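Local coordinates for protein CobC (Shigella flexneri 2a, PDB 6NRU) that hydrolyses the phosphate of alpha-ribazole 5'-phosphate and probably also that of adenosylcobalamin 5'-phosphate, in assembling the nucleotide loop of vitamin B12, at residues E13-A16 with N17-G20; T31-G34 with I35-Q39; E84-G88 with D89-R93; E104-S107 with A108-D112; Q125-S128 with Q129-R133. All coordinates share one frame; numbering follows the deposited sequence.

In the fold
All five interactions are local, each between residues close in sequence in one continuous piece of chain in the histidine phosphatase fold. Interactions 1 and 2 adjoin, the short helix 15-18 being tied to the start of helix 32-44 through Glu-13, Thr-31 and Gln-37; both are largely polar, and each binds a sulfate. Interactions 3 and 4 share an aromatic cluster in which Trp-90 packs on Tyr-106 and Trp-109. Interaction 4, on helix 103-111, is a surface contact, while the other four are partly buried. Interaction 5, on helix 124-136, sets an arginine against Phe-127, which reaches the loop of interaction 3 holding Glu-84. Interactions 2 and 5 lie on opposite sides of the chain's centre.

Interaction 1. Residues E13-A16 with N17-G20; sequences ETQA and NVDG. With SO4 (sulfate ion), chain N.
The segments 13-16 and 17-20 make up a single turn of helix with its two ends: Val-18 N bonds to Thr-14 O at 3.1 Å, Asp-19 N bonds to Gln-15 O at 2.9 Å, and Gly-20, with positive phi, closes the turn as the C-prime residue of a Schellman motif. At the start, Thr-14 holds the N-cap position. The side chain of Asn-17 folds back over it, and OD1 takes a weak hydrogen bond from Thr-14 N at 3.3 Å; the same oxygen also accepts from Gln-178. The other end of that amide, ND2, donates to sulfate O2 at a modelled 2.5 Å. Arg-10 and Arg-60 hold the same ion, which is probably from the crystallisation liquor. Its place beside the probable phosphohistidine site is consistent with a phosphate-binding position. At the far end, Gln-15 bends at chi2 (61°), which turns its amide along the helix toward Asp-19. There NE2 reaches both carboxylate oxygens on their syn sides, OD1 at 2.8 Å and OD2 at 3.2 Å, with the amide and carboxylate planes 46° apart. On the flank, CD of the extended Glu-13 lies against Val-18 CG2 at 3.6 Å, while Glu-13 OE1 is hydrogen-bonded to Thr-31. The turn follows strand 5-10, which ends just before His-11, the probable phosphohistidine residue, and the side chain of Thr-14 comes within about 4 Å of that histidine. Glu-13 N, bonded to Gln-37 OE1, joins the turn to the first part of helix 32-44.

Interaction 2. Residues T31-G34 with I35-Q39; sequences TARG and IEQAQ. With SO4 (sulfate ion), chain M.
Ile-35 N and Gln-37 N bond back to Thr-31 O and Arg-33 O in the opening turns of helix 32-44, with Glu-36 N and Ala-38 N bonded likewise to Ala-32 O and Gly-34 O. The tight part lies around Gly-34, which is buried. Gln-37 OE1, whose bonding partner is Glu-13, sits 3.4 Å from Gly-34 CA. Ile-35 bends its CD1 back to 3.4 Å from Thr-31 O, and its side chain packs on His-63 and Leu-67 of helix 59-69. Ala-38 also touches Leu-67. Thr-31 is the N-cap: its OG1, paired chiefly with Glu-13, takes a weak bond from Gly-34 N at 3.4 Å. The solvent side is looser and charged. Glu-36, an exposed residue, lays its carboxylate alongside the first turn, OE1 3.5 Å from Arg-33 CA, without reaching the guanidinium. Arg-33, with CG anti to the backbone N (chi1 -177°), runs out straight to NE, which meets sulfate O2 in the guanidinium plane at a short, modelled 2.5 Å; NH2 makes a weaker bond to the same oxygen. From the next turn, Gln-37 NE2 donates to sulfate O1 at 3.1 Å with an N-H...O angle of 156°, and Arg-199 also binds the ion. Amide and guanidinium, four residues apart, thus hold one anion, probably from the crystallisation liquor. A threonine N-cap followed by i to i+4 backbone bonds is the classic start of an alpha-helix, here the helix after the short helix 15-18 in the histidine phosphatase fold.

Interaction 3. Residues E84-G88 with D89-R93; sequences EMFFG and DWEMR
Glu-91 OE2 is gripped by two backbone amides: Phe-87 N donates to it across the contact at 3.1 Å (N-H...O 148°), and His-25 N from another loop is its second partner. Phe-87 N comes to the anti side of the oxygen, 24° out of the carboxylate plane. The extended Glu-91 side chain passes along the backbone of the preceding turn on its way there, CG lying 3.2 Å from Gly-88 O and 3.6 Å from Phe-87 CB. The ring of Phe-86 stands steeply to the carboxylate, planes 76° apart, with CD1 3.3 Å from OE2. One face of this ring also covers Gly-88 N, which lies over its centre. Just before Glu-91 the chain makes a tight turn, Trp-90 N bonding to Phe-87 O at 3.1 Å from above the carbonyl plane. Trp-90 and Phe-87 cross at about a right angle, and Trp-90 CE3 meets the edge of the Phe-87 ring at CD1, 4.2 Å away. After it, Trp-90 to Arg-93 form a type II turn, and Arg-93 NH1 reaches back past it to Asp-89 O at 2.8 Å. The loop leads from Glu-84, the probable proton donor/acceptor, toward helix 95-101. A carboxylate oxygen that accepts two N-H groups is probably deprotonated, and its bonds tie this loop to the one carrying His-25.

Interaction 4. Residues E104-S107 with A108-D112; sequences ENYS and AWCND
The Tyr-106 ring carries Cys-110 SG over one face, a Cys sulfur-aromatic contact across one turn of the alpha-helix 103-111, with the sulfur 4.0 Å from the ring centroid and 30° off its normal. Trp-109 meets the same ring obliquely: its five-membered ring lies 5.5 Å from the tyrosine centroid with planes 33° apart, and Trp-109 CD1 approaches Tyr-106 CE1 at 3.9 Å. At the edge of the indole, in its plane, sits Tyr-106 O. Tyr-106 CG is anti to the backbone N (chi1 -169°), which brings the ring beside the next turn, where Cys-110 lies. Its hydroxyl is hydrogen-bonded to Tyr-22 and His-95, so the buried tyrosine has polar partners at its tip. Trp-90 packs edge-to-face with both Tyr-106 and Trp-109, and Phe-87 does so with Trp-109, which joins this surface helix to the loop after strand 76-78. A tetraethylene glycol, probably from the crystallisation liquor, and a di(hydroxyethyl)ether lie close to Trp-109. The backbone continues the helix, Cys-110 N bonding to Tyr-106 O at 2.9 Å. One residue later, Ser-107 O accepts from Asn-111 N at 2.9 Å, with Asn-111 CB 3.3 Å from that same oxygen.

Interaction 5. Residues Q125-S128 with Q129-R133; sequences QAFS and QRVER
Arg-130 begins at CB, 3.3 Å from Phe-127 O, continues through CG, near Ala-126 O, and bends at chi3 (38°), a turn that swings the guanidinium toward the Phe-127 ring, which it meets obliquely. There CZ stands 3.8 Å from Phe-127 CD1, and NH2 is 3.5 Å from both Phe-127 CD1 and CE1. The two planes are 85° apart: Phe-127 CD1 touches a face of the guanidinium, and the two groups are not stacked. NH1 forms a salt bridge with Glu-122, while NH2 makes a weak hydrogen bond to Glu-81 O. One turn on from Phe-127, Val-131 CG2 lies over one face of the Phe-127 ring, 4.4 Å from CZ, and Val-131 N bonds to Phe-127 O at 3.2 Å as part of helix 124-136. Phe-127 also packs on Val-155 and Leu-158 of helix 153-163 and comes within about 4 Å of the side chain of Glu-84. On the outer face, Gln-129 lays its extended chain along Gln-125 O, CG at 3.2 Å. The salt bridge to Glu-122 probably stabilises the arginine's cation, the ring merely packing against it, and the side chain links the helix to Glu-122 and, weakly, to the loop before Glu-84.

Interaction 1. Residues E13-A16 with N17-G20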
# COMPACT_ATOMS: atom_id res chain seq x y z
N GLU A 13 -11.64 2.41 0.92
CA GLU A 13 -12.09 3.26 -0.18
C GLU A 13 -12.00 4.73 0.20
O GLU A 13 -12.23 5.11 1.35
CB GLU A 13 -13.53 2.90 -0.57
CG GLU A 13 -14.05 3.66 -1.79
CD GLU A 13 -15.56 3.57 -1.92
OE1 GLU A 13 -16.28 4.07 -1.03
OE2 GLU A 13 -16.03 3.01 -2.93
N THR A 14 -11.66 5.56 -0.78
CA THR A 14 -11.55 7.00 -0.58
C THR A 14 -12.38 7.72 -1.64
O THR A 14 -12.84 7.12 -2.61
CB THR A 14 -10.09 7.47 -0.65
OG1 THR A 14 -9.55 7.18 -1.94
CG2 THR A 14 -9.25 6.76 0.40
N GLN A 15 -12.59 9.02 -1.42
CA GLN A 15 -13.41 9.80 -2.34
C GLN A 15 -12.77 9.89 -3.71
O GLN A 15 -13.47 9.91 -4.73
CB GLN A 15 -13.66 11.20 -1.77
CG GLN A 15 -14.66 12.01 -2.57
CD GLN A 15 -16.03 11.37 -2.63
OE1 GLN A 15 -16.57 10.95 -1.60
NE2 GLN A 15 -16.59 11.27 -3.82
N ALA A 16 -11.43 9.95 -3.77
CA ALA A 16 -10.75 9.97 -5.06
C ALA A 16 -11.03 8.69 -5.84
O ALA A 16 -11.19 8.72 -7.06
CB ALA A 16 -9.25 10.16 -4.86
N ASN A 17 -11.08 7.55 -5.14
CA ASN A 17 -11.45 6.30 -5.79
C ASN A 17 -12.86 6.38 -6.36
O ASN A 17 -13.11 5.99 -7.51
CB ASN A 17 -11.35 5.14 -4.80
CG ASN A 17 -9.93 4.92 -4.31
OD1 ASN A 17 -9.72 4.40 -3.22
ND2 ASN A 17 -8.96 5.32 -5.12
N VAL A 18 -13.80 6.89 -5.56
CA VAL A 18 -15.17 7.06 -6.03
C VAL A 18 -15.20 7.93 -7.28
O VAL A 18 -15.93 7.66 -8.23
CB VAL A 18 -16.05 7.64 -4.91
CG1 VAL A 18 -17.42 8.01 -5.43
CG2 VAL A 18 -16.17 6.63 -3.77
N ASP A 19 -14.38 8.98 -7.30
CA ASP A 19 -14.35 9.91 -8.42
C ASP A 19 -13.31 9.55 -9.47
O ASP A 19 -13.04 10.37 -10.36
CB ASP A 19 -14.11 11.33 -7.90
CG ASP A 19 -15.03 11.69 -6.75
OD1 ASP A 19 -16.06 11.00 -6.59
OD2 ASP A 19 -14.72 12.65 -6.02
N GLY A 20 -12.73 8.36 -9.40
CA GLY A 20 -11.78 7.91 -10.41
C GLY A 20 -10.58 8.81 -10.59
O GLY A 20 -10.04 8.90 -11.70
S SO4 N . -5.47 4.17 -4.82
O1 SO4 N . -4.23 4.25 -5.58
O2 SO4 N . -6.52 4.90 -5.53
O3 SO4 N . -5.86 2.78 -4.66
O4 SO4 N . -5.27 4.77 -3.50

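Interaction 2. Residues T31-G34 with I35-Q39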
# COMPACT_ATOMS: atom_id res chain seq x y z
N THR A 31 -14.11 7.15 2.58
CA THR A 31 -15.56 7.11 2.46
C THR A 31 -16.14 6.14 3.48
O THR A 31 -15.50 5.15 3.86
CB THR A 31 -16.00 6.68 1.06
OG1 THR A 31 -15.81 5.27 0.91
CG2 THR A 31 -15.20 7.41 0.00
N ALA A 32 -17.39 6.40 3.89
CA ALA A 32 -18.09 5.55 4.85
C ALA A 32 -17.91 4.07 4.55
O ALA A 32 -17.88 3.25 5.47
CB ALA A 32 -19.58 5.92 4.87
N ARG A 33 -17.77 3.71 3.27
CA ARG A 33 -17.45 2.33 2.92
C ARG A 33 -16.03 1.97 3.36
O ARG A 33 -15.79 0.85 3.82
CB ARG A 33 -17.61 2.13 1.42
CG ARG A 33 -17.37 0.70 0.95
CD ARG A 33 -17.70 0.56 -0.53
NE ARG A 33 -17.19 -0.68 -1.10
CZ ARG A 33 -17.09 -0.92 -2.40
NH1 ARG A 33 -17.46 0.01 -3.28
NH2 ARG A 33 -16.61 -2.08 -2.83
N GLY A 34 -15.09 2.91 3.23
CA GLY A 34 -13.73 2.65 3.68
C GLY A 34 -13.61 2.53 5.19
O GLY A 34 -12.78 1.76 5.68
N ILE A 35 -14.41 3.29 5.94
CA ILE A 35 -14.47 3.06 7.38
C ILE A 35 -15.06 1.68 7.68
O ILE A 35 -14.56 0.95 8.54
CB ILE A 35 -15.26 4.18 8.10
CG1 ILE A 35 -14.52 5.54 8.10
CG2 ILE A 35 -15.60 3.76 9.53
CD1 ILE A 35 -14.70 6.42 6.89
N GLU A 36 -16.11 1.29 6.95
CA GLU A 36 -16.69 -0.04 7.14
C GLU A 36 -15.69 -1.13 6.80
O GLU A 36 -15.63 -2.17 7.47
CB GLU A 36 -17.96 -0.19 6.29
CG GLU A 36 -19.20 0.42 6.90
CD GLU A 36 -20.20 0.90 5.86
OE1 GLU A 36 -19.97 0.66 4.66
OE2 GLU A 36 -21.23 1.50 6.24
N GLN A 37 -14.89 -0.92 5.74
CA GLN A 37 -13.87 -1.90 5.38
C GLN A 37 -12.82 -2.04 6.47
O GLN A 37 -12.39 -3.16 6.78
CB GLN A 37 -13.21 -1.50 4.06
CG GLN A 37 -14.07 -1.70 2.83
CD GLN A 37 -13.48 -1.02 1.62
OE1 GLN A 37 -12.78 -0.01 1.73
NE2 GLN A 37 -13.77 -1.56 0.44
N ALA A 38 -12.40 -0.93 7.06
CA ALA A 38 -11.37 -0.99 8.09
C ALA A 38 -11.93 -1.55 9.39
O ALA A 38 -11.26 -2.32 10.09
CB ALA A 38 -10.76 0.39 8.32
N GLN A 39 -13.17 -1.18 9.73
CA GLN A 39 -13.78 -1.68 10.96
C GLN A 39 -13.99 -3.19 10.88
O GLN A 39 -13.78 -3.90 11.87
CB GLN A 39 -15.11 -0.98 11.20
CG GLN A 39 -14.98 0.43 11.74
CD GLN A 39 -16.29 1.19 11.65
OE1 GLN A 39 -17.19 0.82 10.90
NE2 GLN A 39 -16.40 2.27 12.43
S SO4 M . -16.76 -3.85 0.98
O1 SO4 M . -15.33 -4.11 1.12
O2 SO4 M . -16.99 -3.01 -0.20
O3 SO4 M . -17.47 -5.12 0.80
O4 SO4 M . -17.27 -3.17 2.16

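Interaction 3. Residues E84-G88 with D89-R93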
# COMPACT_ATOMS: atom_id res chain seq x y z
N GLU A 84 2.27 6.38 -0.86
CA GLU A 84 1.86 6.31 -2.25
C GLU A 84 2.84 7.09 -3.12
O GLU A 84 3.54 8.00 -2.65
CB GLU A 84 0.44 6.87 -2.40
CG GLU A 84 -0.16 6.78 -3.80
CD GLU A 84 -0.16 5.36 -4.35
OE1 GLU A 84 0.82 4.97 -5.01
OE2 GLU A 84 -1.16 4.65 -4.13
N MSE A 85 2.92 6.72 -4.39
CA MSE A 85 3.70 7.46 -5.36
C MSE A 85 3.23 8.91 -5.41
O MSE A 85 2.03 9.17 -5.31
CB MSE A 85 3.59 6.82 -6.74
CG MSE A 85 4.77 7.09 -7.65
SE MSE A 85 4.60 6.12 -9.34
CE MSE A 85 3.76 7.51 -10.40
N PHE A 86 4.16 9.85 -5.54
CA PHE A 86 3.82 11.26 -5.62
C PHE A 86 3.59 11.64 -7.08
O PHE A 86 4.53 11.67 -7.88
CB PHE A 86 4.93 12.12 -4.99
CG PHE A 86 4.69 13.59 -5.13
CD1 PHE A 86 3.55 14.17 -4.60
CD2 PHE A 86 5.60 14.39 -5.78
CE1 PHE A 86 3.33 15.53 -4.72
CE2 PHE A 86 5.39 15.75 -5.91
CZ PHE A 86 4.25 16.32 -5.38
N PHE A 87 2.34 11.93 -7.43
CA PHE A 87 1.97 12.22 -8.81
C PHE A 87 2.11 13.69 -9.18
O PHE A 87 1.79 14.06 -10.32
CB PHE A 87 0.53 11.76 -9.06
CG PHE A 87 0.42 10.32 -9.50
CD1 PHE A 87 0.65 9.96 -10.82
CD2 PHE A 87 0.07 9.33 -8.59
CE1 PHE A 87 0.55 8.64 -11.22
CE2 PHE A 87 -0.03 8.01 -8.99
CZ PHE A 87 0.21 7.66 -10.30
N GLY A 88 2.58 14.53 -8.27
CA GLY A 88 2.88 15.91 -8.63
C GLY A 88 1.64 16.69 -9.01
O GLY A 88 0.66 16.76 -8.26
N ASP A 89 1.69 17.31 -10.19
CA ASP A 89 0.58 18.14 -10.65
C ASP A 89 -0.66 17.33 -11.00
O ASP A 89 -1.75 17.90 -11.12
CB ASP A 89 1.01 18.97 -11.87
CG ASP A 89 1.95 20.11 -11.51
OD1 ASP A 89 1.80 20.69 -10.42
OD2 ASP A 89 2.83 20.44 -12.34
N TRP A 90 -0.52 16.01 -11.16
CA TRP A 90 -1.61 15.16 -11.62
C TRP A 90 -2.52 14.67 -10.49
O TRP A 90 -3.49 13.96 -10.78
CB TRP A 90 -1.05 13.95 -12.37
CG TRP A 90 -0.39 14.29 -13.67
CD1 TRP A 90 -0.38 15.51 -14.29
CD2 TRP A 90 0.36 13.41 -14.50
NE1 TRP A 90 0.33 15.43 -15.46
CE2 TRP A 90 0.80 14.15 -15.61
CE3 TRP A 90 0.70 12.05 -14.42
CZ2 TRP A 90 1.56 13.59 -16.63
CZ3 TRP A 90 1.46 11.50 -15.43
CH2 TRP A 90 1.88 12.27 -16.53
N GLU A 91 -2.23 15.01 -9.24
CA GLU A 91 -3.02 14.52 -8.13
C GLU A 91 -4.39 15.19 -8.10
O GLU A 91 -4.55 16.34 -8.53
CB GLU A 91 -2.29 14.74 -6.81
CG GLU A 91 -0.85 14.26 -6.84
CD GLU A 91 -0.26 14.08 -5.46
OE1 GLU A 91 -0.57 14.88 -4.55
OE2 GLU A 91 0.54 13.13 -5.27
N MSE A 92 -5.38 14.46 -7.59
CA MSE A 92 -6.77 14.90 -7.55
C MSE A 92 -7.30 15.32 -8.92
O MSE A 92 -8.10 16.25 -9.02
CB MSE A 92 -6.95 16.05 -6.55
CG MSE A 92 -6.57 15.69 -5.14
SE MSE A 92 -7.46 14.06 -4.56
CE MSE A 92 -9.18 14.81 -4.01
N ARG A 93 -6.86 14.63 -9.96
CA ARG A 93 -7.29 14.91 -11.32
C ARG A 93 -7.56 13.60 -12.04
O ARG A 93 -7.03 12.54 -11.69
CB ARG A 93 -6.25 15.75 -12.08
CG ARG A 93 -6.13 17.17 -11.54
CD ARG A 93 -4.87 17.88 -12.03
NE ARG A 93 -4.95 18.23 -13.44
CZ ARG A 93 -3.91 18.64 -14.16
NH1 ARG A 93 -2.71 18.74 -13.61
NH2 ARG A 93 -4.07 18.94 -15.44

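Interaction 4. Residues E104-S107 with A108-D112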
# COMPACT_ATOMS: atom_id res chain seq x y z
N GLU A 104 0.96 15.80 -23.82
CA GLU A 104 2.23 15.16 -24.15
C GLU A 104 2.83 14.44 -22.94
O GLU A 104 3.19 13.27 -23.03
CB GLU A 104 3.22 16.18 -24.70
CG GLU A 104 4.61 15.61 -24.93
CD GLU A 104 5.58 16.64 -25.45
OE1 GLU A 104 5.14 17.74 -25.83
OE2 GLU A 104 6.80 16.35 -25.48
N ASN A 105 2.95 15.14 -21.81
CA ASN A 105 3.54 14.53 -20.63
C ASN A 105 2.69 13.36 -20.14
O ASN A 105 3.23 12.35 -19.66
CB ASN A 105 3.72 15.57 -19.52
CG ASN A 105 4.51 16.77 -19.98
OD1 ASN A 105 4.17 17.92 -19.67
ND2 ASN A 105 5.58 16.53 -20.73
N TYR A 106 1.37 13.46 -20.27
CA TYR A 106 0.50 12.38 -19.80
C TYR A 106 0.49 11.20 -20.77
O TYR A 106 0.43 10.05 -20.34
CB TYR A 106 -0.91 12.92 -19.57
CG TYR A 106 -1.81 11.95 -18.86
CD1 TYR A 106 -1.62 11.65 -17.52
CD2 TYR A 106 -2.86 11.34 -19.52
CE1 TYR A 106 -2.44 10.76 -16.86
CE2 TYR A 106 -3.69 10.45 -18.88
CZ TYR A 106 -3.48 10.16 -17.55
OH TYR A 106 -4.31 9.28 -16.91
N SER A 107 0.54 11.47 -22.08
CA SER A 107 0.64 10.39 -23.06
C SER A 107 1.93 9.61 -22.88
O SER A 107 1.95 8.38 -23.01
CB SER A 107 0.57 10.96 -24.48
OG SER A 107 -0.47 11.90 -24.62
N ALA A 108 3.03 10.33 -22.62
CA ALA A 108 4.31 9.67 -22.37
C ALA A 108 4.23 8.77 -21.14
O ALA A 108 4.90 7.74 -21.09
CB ALA A 108 5.40 10.72 -22.20
N TRP A 109 3.41 9.14 -20.16
CA TRP A 109 3.21 8.30 -19.00
C TRP A 109 2.32 7.10 -19.32
O TRP A 109 2.64 5.97 -18.93
CB TRP A 109 2.60 9.12 -17.86
CG TRP A 109 1.78 8.32 -16.89
CD1 TRP A 109 0.42 8.14 -16.93
CD2 TRP A 109 2.25 7.61 -15.74
NE1 TRP A 109 0.02 7.35 -15.87
CE2 TRP A 109 1.12 7.01 -15.13
CE3 TRP A 109 3.51 7.41 -15.17
CZ2 TRP A 109 1.22 6.24 -13.98
CZ3 TRP A 109 3.61 6.64 -14.03
CH2 TRP A 109 2.47 6.06 -13.44
N CYS A 110 1.22 7.32 -20.03
CA CYS A 110 0.33 6.21 -20.38
C CYS A 110 1.03 5.20 -21.27
O CYS A 110 0.74 4.00 -21.18
CB CYS A 110 -0.93 6.74 -21.06
SG CYS A 110 -2.10 7.54 -19.94
N ASN A 111 1.96 5.65 -22.11
CA ASN A 111 2.66 4.76 -23.03
C ASN A 111 3.96 4.20 -22.46
O ASN A 111 4.55 3.30 -23.07
CB ASN A 111 2.95 5.49 -24.35
CG ASN A 111 1.69 5.86 -25.11
OD1 ASN A 111 0.60 5.38 -24.80
ND2 ASN A 111 1.83 6.73 -26.11
N ASP A 112 4.43 4.71 -21.31
CA ASP A 112 5.69 4.27 -20.72
C ASP A 112 5.63 4.59 -19.23
O ASP A 112 6.37 5.43 -18.71
CB ASP A 112 6.89 4.94 -21.39
CG ASP A 112 8.21 4.32 -20.97
OD1 ASP A 112 8.19 3.28 -20.28
OD2 ASP A 112 9.27 4.88 -21.33

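Interaction 5. Residues Q125-S128 with Q129-R133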
# COMPACT_ATOMS: atom_id res chain seq x y z
N GLN A 125 10.68 4.77 -11.15
CA GLN A 125 12.02 4.37 -10.76
C GLN A 125 12.33 4.81 -9.33
O GLN A 125 12.84 4.02 -8.53
CB GLN A 125 13.04 4.95 -11.74
CG GLN A 125 12.87 4.44 -13.17
CD GLN A 125 12.89 2.93 -13.26
OE1 GLN A 125 13.69 2.26 -12.61
NE2 GLN A 125 11.99 2.37 -14.07
N ALA A 126 12.02 6.06 -8.99
CA ALA A 126 12.23 6.52 -7.62
C ALA A 126 11.28 5.83 -6.66
O ALA A 126 11.66 5.51 -5.52
CB ALA A 126 12.06 8.04 -7.54
N PHE A 127 10.04 5.59 -7.09
CA PHE A 127 9.07 4.91 -6.24
C PHE A 127 9.50 3.48 -5.95
O PHE A 127 9.48 3.03 -4.80
CB PHE A 127 7.70 4.94 -6.90
CG PHE A 127 6.66 4.10 -6.21
CD1 PHE A 127 6.01 4.57 -5.08
CD2 PHE A 127 6.31 2.86 -6.72
CE1 PHE A 127 5.05 3.80 -4.45
CE2 PHE A 127 5.35 2.08 -6.10
CZ PHE A 127 4.71 2.55 -4.96
N SER A 128 9.91 2.74 -6.99
CA SER A 128 10.32 1.35 -6.79
C SER A 128 11.62 1.25 -6.01
O SER A 128 11.87 0.24 -5.35
CB SER A 128 10.44 0.63 -8.14
OG SER A 128 11.42 1.23 -8.96
N GLN A 129 12.48 2.28 -6.08
CA GLN A 129 13.68 2.28 -5.26
C GLN A 129 13.36 2.54 -3.79
O GLN A 129 14.04 2.02 -2.90
CB GLN A 129 14.68 3.32 -5.76
CG GLN A 129 15.43 2.92 -7.02
CD GLN A 129 15.93 4.13 -7.80
OE1 GLN A 129 15.75 5.27 -7.39
NE2 GLN A 129 16.57 3.87 -8.94
N ARG A 130 12.32 3.34 -3.52
CA ARG A 130 11.87 3.55 -2.15
C ARG A 130 11.43 2.23 -1.53
O ARG A 130 11.78 1.93 -0.38
CB ARG A 130 10.70 4.54 -2.14
CG ARG A 130 11.03 5.93 -1.63
CD ARG A 130 9.83 6.82 -1.85
NE ARG A 130 8.60 6.08 -1.60
CZ ARG A 130 7.41 6.41 -2.10
NH1 ARG A 130 7.28 7.47 -2.89
NH2 ARG A 130 6.35 5.68 -1.80
N VAL A 131 10.65 1.45 -2.27
CA VAL A 131 10.18 0.16 -1.77
C VAL A 131 11.35 -0.80 -1.60
O VAL A 131 11.38 -1.61 -0.66
CB VAL A 131 9.10 -0.40 -2.70
CG1 VAL A 131 8.74 -1.84 -2.33
CG2 VAL A 131 7.86 0.49 -2.67
N GLU A 132 12.33 -0.73 -2.50
CA GLU A 132 13.52 -1.56 -2.36
C GLU A 132 14.27 -1.23 -1.08
O GLU A 132 14.77 -2.14 -0.40
CB GLU A 132 14.42 -1.38 -3.58
CG GLU A 132 14.07 -2.30 -4.73
CD GLU A 132 14.64 -3.70 -4.55
OE1 GLU A 132 15.82 -3.92 -4.91
OE2 GLU A 132 13.91 -4.57 -4.03
N ARG A 133 14.35 0.05 -0.72
CA ARG A 133 15.00 0.43 0.53
C ARG A 133 14.23 -0.10 1.73
O ARG A 133 14.82 -0.52 2.72
CB ARG A 133 15.16 1.94 0.61
CG ARG A 133 16.03 2.54 -0.48
CD ARG A 133 16.89 3.67 0.03
NE ARG A 133 17.91 4.05 -0.94
CZ ARG A 133 19.19 3.69 -0.87
NH1 ARG A 133 19.61 2.94 0.14
NH2 ARG A 133 20.04 4.09 -1.80